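Local coordinates for glycoside Hydrolase Family 43_12 (Metagenome, PDB 7JVH), which is a glycoside hydrolase of family 43, subfamily 12, and so probably cleaves glycosidic bonds in plant cell-wall polysaccharides or the oligosaccharides derived from them, at residues Ala27-Asn32 with Gly415-Ala420; Asp40-Asn45 with Leu357-Lys362; Pro284-Arg289 with Pro348-Gly353; Lys389-Asp394 with Ile408-Glu413. All coordinates share one frame; numbering follows the deposited sequence.

Interactions 1 and 3 are buried, interaction 2 is partly buried and interaction 4 lies at the surface. Interactions 1 and 4 belong to the same sheet of the C-terminal sandwich: strand 416-418 of interaction 1 neighbours strand 408-410 of interaction 4, and their centres are 10 Å apart. Interaction 1 is a backbone ladder; interaction 4 relies on isoleucine packing. Interaction 3 sits on the far side of the chain's centre, in the propeller, and mixes ring packing with a backbone bond and a bridging water. Interaction 2 is apolar and touches interaction 3 through Leu357 and Gln288, along the path by which the chain leaves the propeller.

Interaction 1 (Ala27-Asn32 with Gly415-Ala420); sequences AATFTN and GLQMTA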
loop_
_atom_site.group_PDB
_atom_site.type_symbol
_atom_site.label_atom_id
_atom_site.label_comp_id
_atom_site.label_asym_id
_atom_site.label_seq_id
_atom_site.Cartn_x
_atom_site.Cartn_y
_atom_site.Cartn_z
ATOM N N ALA A 27 0.296 6.769 -28.221
ATOM C CA ALA A 27 -0.483 5.625 -28.676
ATOM C C ALA A 27 -1.986 5.846 -28.506
ATOM O O ALA A 27 -2.789 5.292 -29.250
ATOM C CB ALA A 27 -0.077 4.385 -27.916
ATOM N N ALA A 28 -2.347 6.637 -27.490
ATOM C CA ALA A 28 -3.733 6.954 -27.193
ATOM C C ALA A 28 -3.855 8.114 -26.210
ATOM O O ALA A 28 -2.891 8.476 -25.535
ATOM C CB ALA A 28 -4.442 5.727 -26.645
ATOM N N THR A 29 -5.061 8.690 -26.159
ATOM C CA THR A 29 -5.460 9.674 -25.163
ATOM C C THR A 29 -6.680 9.140 -24.409
ATOM O O THR A 29 -7.751 8.987 -24.980
ATOM C CB THR A 29 -5.774 11.033 -25.810
ATOM O OG1 THR A 29 -4.632 11.478 -26.547
ATOM C CG2 THR A 29 -6.100 12.087 -24.775
ATOM N N PHE A 30 -6.493 8.849 -23.118
ATOM C CA PHE A 30 -7.556 8.356 -22.248
ATOM C C PHE A 30 -8.271 9.560 -21.659
ATOM O O PHE A 30 -7.688 10.305 -20.875
ATOM C CB PHE A 30 -6.990 7.462 -21.152
ATOM C CG PHE A 30 -6.273 6.239 -21.675
ATOM C CD1 PHE A 30 -4.938 6.311 -22.063
ATOM C CD2 PHE A 30 -6.932 5.029 -21.784
ATOM C CE1 PHE A 30 -4.274 5.197 -22.548
ATOM C CE2 PHE A 30 -6.273 3.908 -22.280
ATOM C CZ PHE A 30 -4.940 3.987 -22.647
ATOM N N THR A 31 -9.531 9.748 -22.072
ATOM C CA THR A 31 -10.323 10.928 -21.747
ATOM C C THR A 31 -11.084 10.770 -20.423
ATOM O O THR A 31 -11.533 11.759 -19.855
ATOM C CB THR A 31 -11.324 11.233 -22.880
ATOM O OG1 THR A 31 -11.888 12.524 -22.703
ATOM C CG2 THR A 31 -12.451 10.238 -22.881
ATOM N N ASN A 32 -11.248 9.520 -19.972
ATOM C CA ASN A 32 -11.912 9.185 -18.717
ATOM C C ASN A 32 -11.384 7.904 -18.080
ATOM O O ASN A 32 -11.002 6.965 -18.776
ATOM C CB ASN A 32 -13.411 9.002 -18.925
ATOM C CG ASN A 32 -14.136 8.586 -17.651
ATOM O OD1 ASN A 32 -14.567 7.442 -17.503
ATOM N ND2 ASN A 32 -14.238 9.512 -16.709
ATOM N N GLY A 415 -7.070 14.993 -20.782
ATOM C CA GLY A 415 -6.947 13.571 -21.054
ATOM C C GLY A 415 -5.511 13.102 -20.932
ATOM O O GLY A 415 -4.580 13.885 -21.151
ATOM N N LEU A 416 -5.335 11.821 -20.577
ATOM C CA LEU A 416 -4.024 11.190 -20.463
ATOM C C LEU A 416 -3.476 10.779 -21.826
ATOM O O LEU A 416 -3.780 9.695 -22.320
ATOM C CB LEU A 416 -4.075 9.943 -19.569
ATOM C CG LEU A 416 -4.032 10.122 -18.067
ATOM C CD1 LEU A 416 -3.936 8.773 -17.381
ATOM C CD2 LEU A 416 -2.871 10.994 -17.658
ATOM N N GLN A 417 -2.667 11.664 -22.413
ATOM C CA GLN A 417 -1.849 11.374 -23.586
ATOM C C GLN A 417 -0.651 10.558 -23.107
ATOM O O GLN A 417 0.211 11.103 -22.423
ATOM C CB GLN A 417 -1.333 12.664 -24.199
ATOM C CG GLN A 417 -2.139 13.192 -25.366
ATOM C CD GLN A 417 -1.508 14.432 -25.952
ATOM O OE1 GLN A 417 -0.281 14.506 -26.130
ATOM N NE2 GLN A 417 -2.340 15.427 -26.281
HETATM N N MSE A 418 -0.589 9.261 -23.450
HETATM C CA MSE A 418 0.543 8.472 -23.001
HETATM C C MSE A 418 1.198 7.738 -24.171
HETATM O O MSE A 418 0.534 7.201 -25.055
HETATM C CB MSE A 418 0.153 7.592 -21.803
HETATM C CG MSE A 418 -0.663 6.346 -22.062
HETATM SE SE MSE A 418 -0.901 5.357 -20.336
HETATM C CE MSE A 418 -2.348 6.285 -19.396
ATOM N N THR A 419 2.539 7.805 -24.163
ATOM C CA THR A 419 3.403 7.281 -25.206
ATOM C C THR A 419 3.999 5.969 -24.706
ATOM O O THR A 419 4.307 5.831 -23.531
ATOM C CB THR A 419 4.522 8.295 -25.498
ATOM O OG1 THR A 419 3.940 9.583 -25.754
ATOM C CG2 THR A 419 5.365 7.876 -26.696
ATOM N N ALA A 420 4.133 4.991 -25.604
ATOM C CA ALA A 420 4.576 3.649 -25.235
ATOM C C ALA A 420 6.074 3.619 -24.982
ATOM O O ALA A 420 6.851 4.020 -25.832
ATOM C CB ALA A 420 4.199 2.641 -26.308
#
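Ala28, Thr29 and Phe30 pair with Met418, Gln417 and Leu416 in an antiparallel ladder, strands 28-32 and 416-418 running at 160° to each other with their axes 4.5 Å apart. Backbone hydrogen bonds form its frame. Phe30 and Leu416 make a hydrogen-bonded pair, joined by Phe30 N to Leu416 O (3.0 Å) and Leu416 N to Phe30 O (2.8 Å). Further along, Met418 N donates to Ala28 O at 3.2 Å, but Met418 O takes its hydrogen from Ala27 N instead of Ala28 N, a small departure from regular pairing. Thr29 CA adds a CA-H...O contact to Leu416 O (3.3 Å).

Apolar contacts gather on the face shared by Phe30, Leu416 and Met418. Met418, a selenomethionine, has CG between its backbone N and carbonyl carbon (chi1 76°) and bends at chi3, which brings CE back to Phe30 CD1 at 3.7 Å. The two side chains cross at about a right angle, with SE 5.0 Å from the ring centroid in an oblique Met-aromatic contact. On the other face Thr29 and Gln417 lie alongside each other, OG1 of the threonine against CG of the glutamine. Just beyond the last pair lies Gly415, where a CB would collide with Thr29 CG2.

Strand 28-37 also pairs with strand 442-451, through Thr29 and Ser450 among others, and forms a classic bulge where Thr31 and Asn32 face Thr448. Met563 of strand 560-566, in the second sheet of the sandwich, packs on Phe30, Leu416 and Met418, so the N-terminal strand is built into the C-terminal concanavalin A-like domain.

Interaction 2 (Asp40-Asn45 with Leu357-Lys362); sequences DIYAKN and LSIKQK
Ile359 spreads its side chain over Ile41, Tyr42 and Asn45. The contact belongs to the junction between the two domains: helix 40-43 is a single short turn that follows strand 28-37 of the sandwich, whereas segment 357-362 carries the chain out of the last blade of the five-bladed propeller into strand 360-362, which pairs with strand 51-53. The two branches of Ile359 divide most of the work. CG1, anti to the backbone N (chi1 -155°), crosses Tyr42 at about a right angle and reaches CE1 of that ring at 3.5 Å, and the terminal CD1 continues to within 3.6 Å of the same Tyr42 CE1. CG2 turns instead to Asn45 CB, 3.9 Å away. Ile41 runs antiparallel alongside, its CG1 3.9 Å from Ile359 CB.

An alanine in place of Ile359 is likely to open a gap beside the tyrosine ring and take away the CG2 methyl that Asn45 CB rests on, leaving Ile41 little more than CB to pack against. Ile41 CG2 stands over the centre of one face of that ring, 3.7 Å above its plane, and Tyr53 of strand 51-53 adds an edge-to-face contact. Lys360, its chain bent at chi3, lays CD 3.8 Å from Asn45 CB, so its aliphatic part does the touching while NZ makes a long, weak ion pair with Glu51. The amide of Asn45 is fixed by its own segment: ND2 donates to a lone pair of Ile41 O at 2.7 Å, with an N-H...O angle of 160° and the acceptor close to the amide plane.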
loop_
_atom_site.group_PDB
_atom_site.type_symbol
_atom_site.label_atom_id
_atom_site.label_comp_id
_atom_site.label_asym_id
_atom_site.label_seq_id
_atom_site.Cartn_x
_atom_site.Cartn_y
_atom_site.Cartn_z
ATOM N N ASP A 40 -20.391 -5.777 -0.627
ATOM C CA ASP A 40 -21.549 -6.197 0.136
ATOM C C ASP A 40 -21.575 -5.587 1.547
ATOM O O ASP A 40 -22.613 -5.109 2.005
ATOM C CB ASP A 40 -21.559 -7.724 0.248
ATOM C CG ASP A 40 -21.710 -8.416 -1.085
ATOM O OD1 ASP A 40 -22.104 -7.778 -2.086
ATOM O OD2 ASP A 40 -21.435 -9.628 -1.147
ATOM N N ILE A 41 -20.420 -5.613 2.219
ATOM C CA ILE A 41 -20.302 -5.256 3.620
ATOM C C ILE A 41 -20.809 -3.828 3.926
ATOM O O ILE A 41 -21.417 -3.592 4.965
ATOM C CB ILE A 41 -18.848 -5.448 4.146
ATOM C CG1 ILE A 41 -18.815 -5.513 5.675
ATOM C CG2 ILE A 41 -17.933 -4.343 3.649
ATOM C CD1 ILE A 41 -19.404 -6.796 6.232
ATOM N N TYR A 42 -20.534 -2.890 3.017
ATOM C CA TYR A 42 -20.890 -1.492 3.189
ATOM C C TYR A 42 -22.375 -1.287 2.894
ATOM O O TYR A 42 -23.048 -0.509 3.593
ATOM C CB TYR A 42 -20.052 -0.595 2.285
ATOM C CG TYR A 42 -18.563 -0.748 2.507
ATOM C CD1 TYR A 42 -18.010 -0.469 3.742
ATOM C CD2 TYR A 42 -17.706 -1.167 1.483
ATOM C CE1 TYR A 42 -16.669 -0.593 3.964
ATOM C CE2 TYR A 42 -16.346 -1.298 1.699
ATOM C CZ TYR A 42 -15.835 -1.010 2.943
ATOM O OH TYR A 42 -14.489 -1.130 3.182
ATOM N N ALA A 43 -22.874 -1.983 1.861
ATOM C CA ALA A 43 -24.280 -1.945 1.471
ATOM C C ALA A 43 -25.205 -2.511 2.561
ATOM O O ALA A 43 -26.303 -2.013 2.762
ATOM C CB ALA A 43 -24.469 -2.701 0.158
ATOM N N LYS A 44 -24.736 -3.559 3.242
ATOM C CA LYS A 44 -25.451 -4.225 4.324
ATOM C C LYS A 44 -25.318 -3.555 5.701
ATOM O O LYS A 44 -26.067 -3.892 6.604
ATOM C CB LYS A 44 -24.991 -5.673 4.455
ATOM C CG LYS A 44 -25.290 -6.559 3.246
ATOM C CD LYS A 44 -24.707 -7.959 3.375
ATOM C CE LYS A 44 -24.901 -8.467 4.809
ATOM N NZ LYS A 44 -24.914 -9.940 4.892
ATOM N N ASN A 45 -24.391 -2.607 5.836
ATOM C CA ASN A 45 -24.153 -1.917 7.096
ATOM C C ASN A 45 -24.054 -0.419 6.839
ATOM O O ASN A 45 -22.959 0.138 6.872
ATOM C CB ASN A 45 -22.852 -2.410 7.743
ATOM C CG ASN A 45 -22.873 -3.880 8.087
ATOM O OD1 ASN A 45 -23.177 -4.241 9.231
ATOM N ND2 ASN A 45 -22.506 -4.739 7.114
ATOM N N LEU A 357 -13.427 -8.213 14.214
ATOM C CA LEU A 357 -13.626 -6.803 13.846
ATOM C C LEU A 357 -14.928 -6.603 13.072
ATOM O O LEU A 357 -15.366 -7.515 12.376
ATOM C CB LEU A 357 -12.449 -6.371 12.979
ATOM C CG LEU A 357 -11.100 -6.294 13.674
ATOM C CD1 LEU A 357 -10.004 -6.028 12.661
ATOM C CD2 LEU A 357 -11.105 -5.212 14.729
ATOM N N SER A 358 -15.554 -5.454 13.260
ATOM C CA SER A 358 -16.661 -5.085 12.412
ATOM C C SER A 358 -16.257 -3.859 11.623
ATOM O O SER A 358 -15.382 -3.086 12.028
ATOM C CB SER A 358 -17.949 -4.856 13.202
ATOM O OG SER A 358 -17.730 -3.938 14.240
ATOM N N ILE A 359 -16.928 -3.705 10.482
ATOM C CA ILE A 359 -16.713 -2.624 9.537
ATOM C C ILE A 359 -16.991 -1.232 10.097
ATOM O O ILE A 359 -16.422 -0.261 9.621
ATOM C CB ILE A 359 -17.536 -2.899 8.269
ATOM C CG1 ILE A 359 -16.908 -2.203 7.071
ATOM C CG2 ILE A 359 -18.993 -2.537 8.468
ATOM C CD1 ILE A 359 -15.595 -2.790 6.622
ATOM N N LYS A 360 -17.847 -1.156 11.128
ATOM C CA LYS A 360 -18.259 0.113 11.739
ATOM C C LYS A 360 -17.625 0.316 13.083
ATOM O O LYS A 360 -17.574 -0.592 13.876
ATOM C CB LYS A 360 -19.759 0.160 11.911
ATOM C CG LYS A 360 -20.491 0.256 10.588
ATOM C CD LYS A 360 -21.915 -0.251 10.707
ATOM C CE LYS A 360 -22.842 0.750 11.336
ATOM N NZ LYS A 360 -24.054 0.094 11.897
ATOM N N GLN A 361 -17.189 1.548 13.300
ATOM C CA GLN A 361 -16.572 2.012 14.557
ATOM C C GLN A 361 -17.209 3.356 14.875
ATOM O O GLN A 361 -17.523 4.082 13.935
ATOM C CB GLN A 361 -15.093 2.322 14.345
ATOM C CG GLN A 361 -14.263 1.124 13.931
ATOM C CD GLN A 361 -14.015 0.275 15.140
ATOM O OE1 GLN A 361 -13.687 0.790 16.191
ATOM N NE2 GLN A 361 -14.196 -1.024 15.002
ATOM N N LYS A 362 -17.385 3.670 16.153
ATOM C CA LYS A 362 -17.936 4.997 16.475
ATOM C C LYS A 362 -16.819 5.998 16.221
ATOM O O LYS A 362 -15.696 5.666 16.520
ATOM C CB LYS A 362 -18.402 4.997 17.930
ATOM C CG LYS A 362 -19.007 3.685 18.396
ATOM C CD LYS A 362 -19.313 3.632 19.872
ATOM C CE LYS A 362 -18.509 2.596 20.626
ATOM N NZ LYS A 362 -19.366 1.581 21.277
#

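Interaction 3 (Pro284-Arg289 with Pro348-Gly353); sequences PILTQR and PVFENG
Phe350 packs against Ile285 and Leu286 and can be followed outward from its CB, which lies 3.4 Å from Ile285 O. At the ring, CG and CD2 meet Leu286 CD1, the closer being CD2 at 3.8 Å. Along the opposite edge, CD1 and CE1 meet Ile285 CD1, which lies in the ring plane, 3.9 Å from CE1. CE2 and, at the tip, CZ pass under Leu286 CD2. This methyl sits over one face, offset toward the rim, in a CH-pi contact 4.2 Å from the centroid and 18° off the ring normal. Leu286 reaches there with CG anti to the backbone N (chi1 177°).

Polar links flank the ring. Thr287 N donates to Gly353 O at 3.0 Å, nearly along the C=O axis. A water bridges the backbones, accepting from Phe350 N at 2.8 Å and donating to Ile285 O. Phe350 to Gly353 is a type II turn; a CB on its last residue would strike Phe350 CB. Thr287 OG1 is held by His263 O and closes an ST turn by accepting from Arg289 N.

Ile285 and Leu286 form a classic bulge against Glu265 in the fourth propeller blade, while strand 349-350 edges the fifth. The arrangement is thus hydrophobic packing between adjacent blades, as in the five-bladed beta-propeller of family 43.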
loop_
_atom_site.group_PDB
_atom_site.type_symbol
_atom_site.label_atom_id
_atom_site.label_comp_id
_atom_site.label_asym_id
_atom_site.label_seq_id
_atom_site.Cartn_x
_atom_site.Cartn_y
_atom_site.Cartn_z
ATOM N N PRO A 284 -1.154 -11.669 22.892
ATOM C CA PRO A 284 -1.070 -10.353 22.251
ATOM C C PRO A 284 -2.206 -9.368 22.645
ATOM O O PRO A 284 -3.136 -9.757 23.357
ATOM C CB PRO A 284 -1.203 -10.700 20.771
ATOM C CG PRO A 284 -2.047 -11.934 20.763
ATOM C CD PRO A 284 -1.671 -12.711 21.999
ATOM N N ILE A 285 -2.087 -8.111 22.193
ATOM C CA ILE A 285 -3.076 -7.067 22.422
ATOM C C ILE A 285 -3.909 -6.716 21.173
ATOM O O ILE A 285 -4.834 -5.892 21.252
ATOM C CB ILE A 285 -2.457 -5.774 22.964
ATOM C CG1 ILE A 285 -1.303 -5.287 22.076
ATOM C CG2 ILE A 285 -2.001 -5.975 24.411
ATOM C CD1 ILE A 285 -0.831 -3.882 22.368
ATOM N N LEU A 286 -3.587 -7.373 20.053
ATOM C CA LEU A 286 -4.286 -7.147 18.761
ATOM C C LEU A 286 -4.114 -8.328 17.806
ATOM O O LEU A 286 -3.039 -8.481 17.289
ATOM C CB LEU A 286 -3.709 -5.901 18.103
ATOM C CG LEU A 286 -4.294 -5.604 16.731
ATOM C CD1 LEU A 286 -5.690 -5.056 16.872
ATOM C CD2 LEU A 286 -3.439 -4.617 15.980
ATOM N N THR A 287 -5.163 -9.106 17.557
ATOM C CA THR A 287 -5.084 -10.192 16.578
ATOM C C THR A 287 -6.475 -10.647 16.147
ATOM O O THR A 287 -7.445 -10.401 16.835
ATOM C CB THR A 287 -4.331 -11.419 17.133
ATOM O OG1 THR A 287 -4.155 -12.385 16.092
ATOM C CG2 THR A 287 -5.084 -12.062 18.301
ATOM N N GLN A 288 -6.532 -11.314 14.994
ATOM C CA GLN A 288 -7.711 -12.029 14.530
ATOM C C GLN A 288 -7.437 -13.512 14.291
ATOM O O GLN A 288 -8.321 -14.227 13.819
ATOM C CB GLN A 288 -8.209 -11.402 13.235
ATOM C CG GLN A 288 -8.719 -9.976 13.373
ATOM C CD GLN A 288 -9.977 -9.878 14.223
ATOM O OE1 GLN A 288 -11.106 -10.114 13.754
ATOM N NE2 GLN A 288 -9.782 -9.565 15.494
ATOM N N ARG A 289 -6.229 -13.975 14.658
ATOM C CA ARG A 289 -5.711 -15.257 14.196
ATOM C C ARG A 289 -6.452 -16.496 14.687
ATOM O O ARG A 289 -6.451 -17.528 14.016
ATOM C CB ARG A 289 -4.218 -15.361 14.505
ATOM C CG ARG A 289 -3.863 -15.547 15.976
ATOM C CD ARG A 289 -2.372 -15.250 16.094
ATOM N NE ARG A 289 -1.921 -15.295 17.464
ATOM C CZ ARG A 289 -0.725 -14.888 17.886
ATOM N NH1 ARG A 289 0.171 -14.424 17.018
ATOM N NH2 ARG A 289 -0.421 -14.961 19.192
ATOM N N PRO A 348 -1.257 -0.390 26.924
ATOM C CA PRO A 348 -2.254 -0.046 25.907
ATOM C C PRO A 348 -3.155 -1.219 25.553
ATOM O O PRO A 348 -2.663 -2.322 25.321
ATOM C CB PRO A 348 -1.386 0.312 24.698
ATOM C CG PRO A 348 -0.161 -0.509 24.865
ATOM C CD PRO A 348 0.090 -0.580 26.356
ATOM N N VAL A 349 -4.467 -0.961 25.508
ATOM C CA VAL A 349 -5.481 -1.925 25.118
ATOM C C VAL A 349 -6.092 -1.397 23.831
ATOM O O VAL A 349 -6.553 -0.261 23.787
ATOM C CB VAL A 349 -6.604 -2.005 26.169
ATOM C CG1 VAL A 349 -7.811 -2.781 25.644
ATOM C CG2 VAL A 349 -6.084 -2.602 27.471
ATOM N N PHE A 350 -6.153 -2.272 22.826
ATOM C CA PHE A 350 -6.826 -1.981 21.536
ATOM C C PHE A 350 -8.296 -2.298 21.774
ATOM O O PHE A 350 -8.585 -3.460 21.988
ATOM C CB PHE A 350 -6.268 -2.881 20.432
ATOM C CG PHE A 350 -5.075 -2.322 19.707
ATOM C CD1 PHE A 350 -3.809 -2.424 20.243
ATOM C CD2 PHE A 350 -5.217 -1.676 18.497
ATOM C CE1 PHE A 350 -2.717 -1.889 19.589
ATOM C CE2 PHE A 350 -4.125 -1.139 17.845
ATOM C CZ PHE A 350 -2.876 -1.249 18.392
ATOM N N GLU A 351 -9.166 -1.291 21.783
ATOM C CA GLU A 351 -10.599 -1.541 22.080
ATOM C C GLU A 351 -11.176 -2.530 21.062
ATOM O O GLU A 351 -11.234 -2.201 19.895
ATOM C CB GLU A 351 -11.337 -0.216 22.264
ATOM C CG GLU A 351 -11.076 0.407 23.621
ATOM C CD GLU A 351 -11.671 1.773 23.884
ATOM O OE1 GLU A 351 -12.411 2.262 23.043
ATOM O OE2 GLU A 351 -11.386 2.336 24.932
ATOM N N ASN A 352 -11.535 -3.717 21.540
ATOM C CA ASN A 352 -12.067 -4.858 20.754
ATOM C C ASN A 352 -11.020 -5.358 19.755
ATOM O O ASN A 352 -11.413 -5.847 18.719
ATOM C CB ASN A 352 -13.399 -4.559 20.071
ATOM C CG ASN A 352 -14.399 -3.875 20.965
ATOM O OD1 ASN A 352 -14.971 -4.496 21.839
ATOM N ND2 ASN A 352 -14.636 -2.605 20.726
ATOM N N GLY A 353 -9.735 -5.267 20.084
ATOM C CA GLY A 353 -8.679 -5.720 19.167
ATOM C C GLY A 353 -8.495 -7.215 19.245
ATOM O O GLY A 353 -7.688 -7.733 18.524
HETATM O O HOH W 1 -5.853 -4.998 23.342
#

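Interaction 4 (Lys389-Asp394 with Ile408-Glu413); sequences KSENID and IKIAKE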
loop_
_atom_site.group_PDB
_atom_site.type_symbol
_atom_site.label_atom_id
_atom_site.label_comp_id
_atom_site.label_asym_id
_atom_site.label_seq_id
_atom_site.Cartn_x
_atom_site.Cartn_y
_atom_site.Cartn_z
ATOM N N LYS A 389 -8.203 16.473 -16.651
ATOM C CA LYS A 389 -8.208 17.832 -17.196
ATOM C C LYS A 389 -7.243 18.796 -16.478
ATOM O O LYS A 389 -7.358 20.015 -16.620
ATOM C CB LYS A 389 -9.622 18.386 -17.135
ATOM C CG LYS A 389 -10.653 17.533 -17.863
ATOM C CD LYS A 389 -11.963 18.276 -18.133
ATOM C CE LYS A 389 -12.799 17.515 -19.154
ATOM N NZ LYS A 389 -14.234 17.916 -19.167
ATOM N N SER A 390 -6.276 18.245 -15.733
ATOM C CA SER A 390 -5.379 19.022 -14.892
ATOM C C SER A 390 -4.023 18.342 -14.760
ATOM O O SER A 390 -3.948 17.144 -14.461
ATOM C CB SER A 390 -5.999 19.208 -13.517
ATOM O OG SER A 390 -5.054 19.742 -12.607
ATOM N N GLU A 391 -2.959 19.134 -14.958
ATOM C CA GLU A 391 -1.584 18.645 -14.951
ATOM C C GLU A 391 -1.164 18.096 -13.605
ATOM O O GLU A 391 -0.264 17.266 -13.533
ATOM C CB GLU A 391 -0.618 19.743 -15.425
ATOM C CG GLU A 391 0.294 19.298 -16.561
ATOM C CD GLU A 391 0.874 20.458 -17.340
ATOM O OE1 GLU A 391 1.261 21.478 -16.724
ATOM O OE2 GLU A 391 0.935 20.329 -18.572
ATOM N N ASN A 392 -1.833 18.561 -12.550
ATOM C CA ASN A 392 -1.699 18.025 -11.192
ATOM C C ASN A 392 -2.596 16.793 -11.048
ATOM O O ASN A 392 -3.757 16.899 -10.638
ATOM C CB ASN A 392 -2.096 19.069 -10.140
ATOM C CG ASN A 392 -1.333 20.364 -10.280
ATOM O OD1 ASN A 392 -0.097 20.379 -10.272
ATOM N ND2 ASN A 392 -2.066 21.466 -10.412
ATOM N N ILE A 393 -2.068 15.635 -11.451
ATOM C CA ILE A 393 -2.803 14.396 -11.415
ATOM C C ILE A 393 -2.976 13.953 -9.969
ATOM O O ILE A 393 -2.091 14.123 -9.161
ATOM C CB ILE A 393 -2.116 13.321 -12.280
ATOM C CG1 ILE A 393 -2.264 13.707 -13.757
ATOM C CG2 ILE A 393 -2.709 11.936 -12.028
ATOM C CD1 ILE A 393 -1.483 12.814 -14.692
ATOM N N ASP A 394 -4.151 13.402 -9.658
ATOM C CA ASP A 394 -4.508 12.981 -8.314
ATOM C C ASP A 394 -3.463 11.998 -7.794
ATOM O O ASP A 394 -3.045 11.108 -8.523
ATOM C CB ASP A 394 -5.907 12.349 -8.335
ATOM C CG ASP A 394 -6.471 12.118 -6.954
ATOM O OD1 ASP A 394 -6.033 11.152 -6.284
ATOM O OD2 ASP A 394 -7.390 12.881 -6.565
ATOM N N ILE A 408 3.575 10.227 -19.795
ATOM C CA ILE A 408 2.276 10.903 -19.726
ATOM C C ILE A 408 2.432 12.405 -19.933
ATOM O O ILE A 408 3.381 13.004 -19.439
ATOM C CB ILE A 408 1.543 10.596 -18.389
ATOM C CG1 ILE A 408 0.502 9.490 -18.594
ATOM C CG2 ILE A 408 0.835 11.820 -17.825
ATOM C CD1 ILE A 408 0.300 8.563 -17.422
ATOM N N LYS A 409 1.496 12.986 -20.684
ATOM C CA LYS A 409 1.319 14.429 -20.791
ATOM C C LYS A 409 -0.170 14.717 -20.824
ATOM O O LYS A 409 -0.950 13.905 -21.310
ATOM C CB LYS A 409 1.983 14.976 -22.054
ATOM C CG LYS A 409 3.499 14.975 -21.999
ATOM C CD LYS A 409 4.086 15.355 -23.355
ATOM C CE LYS A 409 5.364 16.172 -23.237
ATOM N NZ LYS A 409 5.641 16.916 -24.499
ATOM N N ILE A 410 -0.558 15.875 -20.288
ATOM C CA ILE A 410 -1.958 16.288 -20.265
ATOM C C ILE A 410 -2.240 17.067 -21.537
ATOM O O ILE A 410 -1.501 17.989 -21.888
ATOM C CB ILE A 410 -2.299 17.131 -19.012
ATOM C CG1 ILE A 410 -2.234 16.290 -17.739
ATOM C CG2 ILE A 410 -3.666 17.796 -19.155
ATOM C CD1 ILE A 410 -3.227 15.150 -17.639
ATOM N N ALA A 411 -3.299 16.667 -22.248
ATOM C CA ALA A 411 -3.677 17.296 -23.512
ATOM C C ALA A 411 -4.187 18.710 -23.259
ATOM O O ALA A 411 -4.614 19.037 -22.144
ATOM C CB ALA A 411 -4.731 16.470 -24.238
ATOM N N LYS A 412 -4.130 19.545 -24.302
ATOM C CA LYS A 412 -4.603 20.923 -24.226
ATOM C C LYS A 412 -6.085 20.963 -23.811
ATOM O O LYS A 412 -6.494 21.819 -23.025
ATOM C CB LYS A 412 -4.365 21.659 -25.551
ATOM C CG LYS A 412 -5.091 21.088 -26.764
ATOM C CD LYS A 412 -5.030 22.051 -27.955
ATOM C CE LYS A 412 -6.020 21.696 -29.070
ATOM N NZ LYS A 412 -5.416 21.381 -30.408
ATOM N N GLU A 413 -6.862 20.003 -24.330
ATOM C CA GLU A 413 -8.285 19.845 -24.027
ATOM C C GLU A 413 -8.542 18.828 -22.902
ATOM O O GLU A 413 -9.693 18.549 -22.579
ATOM C CB GLU A 413 -9.060 19.447 -25.303
ATOM C CG GLU A 413 -8.838 18.017 -25.822
ATOM C CD GLU A 413 -7.527 17.792 -26.586
ATOM O OE1 GLU A 413 -7.033 18.726 -27.255
ATOM O OE2 GLU A 413 -6.996 16.658 -26.533
#
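Ile410 ends the short strand 408-410 beneath the irregular loop 389-394, where the backbones come nearest at Glu391 and Ile410, 5.8 Å between CA atoms. The loop turns here with little internal bonding, a weak 3.2 Å bond from Ile393 N to Glu391 O being one of its ties. From the strand, Ile410 points its side chain into this turn. Its CG1, anti to the carbonyl carbon (chi1 -68°), lies against the backbone of the loop, 3.7 Å from Glu391 CA and 3.8 Å from Ser390 O. Glu391 lies across it at a slant and touches with the aliphatic part of its chain, CG approaching Ile410 CG1 at 4.1 Å.

Ile393 completes the apolar patch from the other end of the turn. Its CD1 is the atom that touches, 4.0 Å from Ile408 CG2 and 4.1 Å from Ile410 CD1, so one methyl spans two residues of the strand that point to the same side. Ile393 and Ile410 lie alongside each other, pointing opposite ways. Phe388 packs on both Ile393 and Ile410, and Leu416 of the neighbouring strand 416-418 meets Ile393 and Ile408, which extends the patch toward the interior of the sandwich.

A serine at Ile410 would probably leave a gap under Glu391 and deprive Ile393 CD1 of its contact with the Ile410 methyl. The contacts between the two segments are all van der Waals ones, without a directional bond to set the exact register, so shape and the exclusion of water probably hold this surface loop against the edge of its sheet.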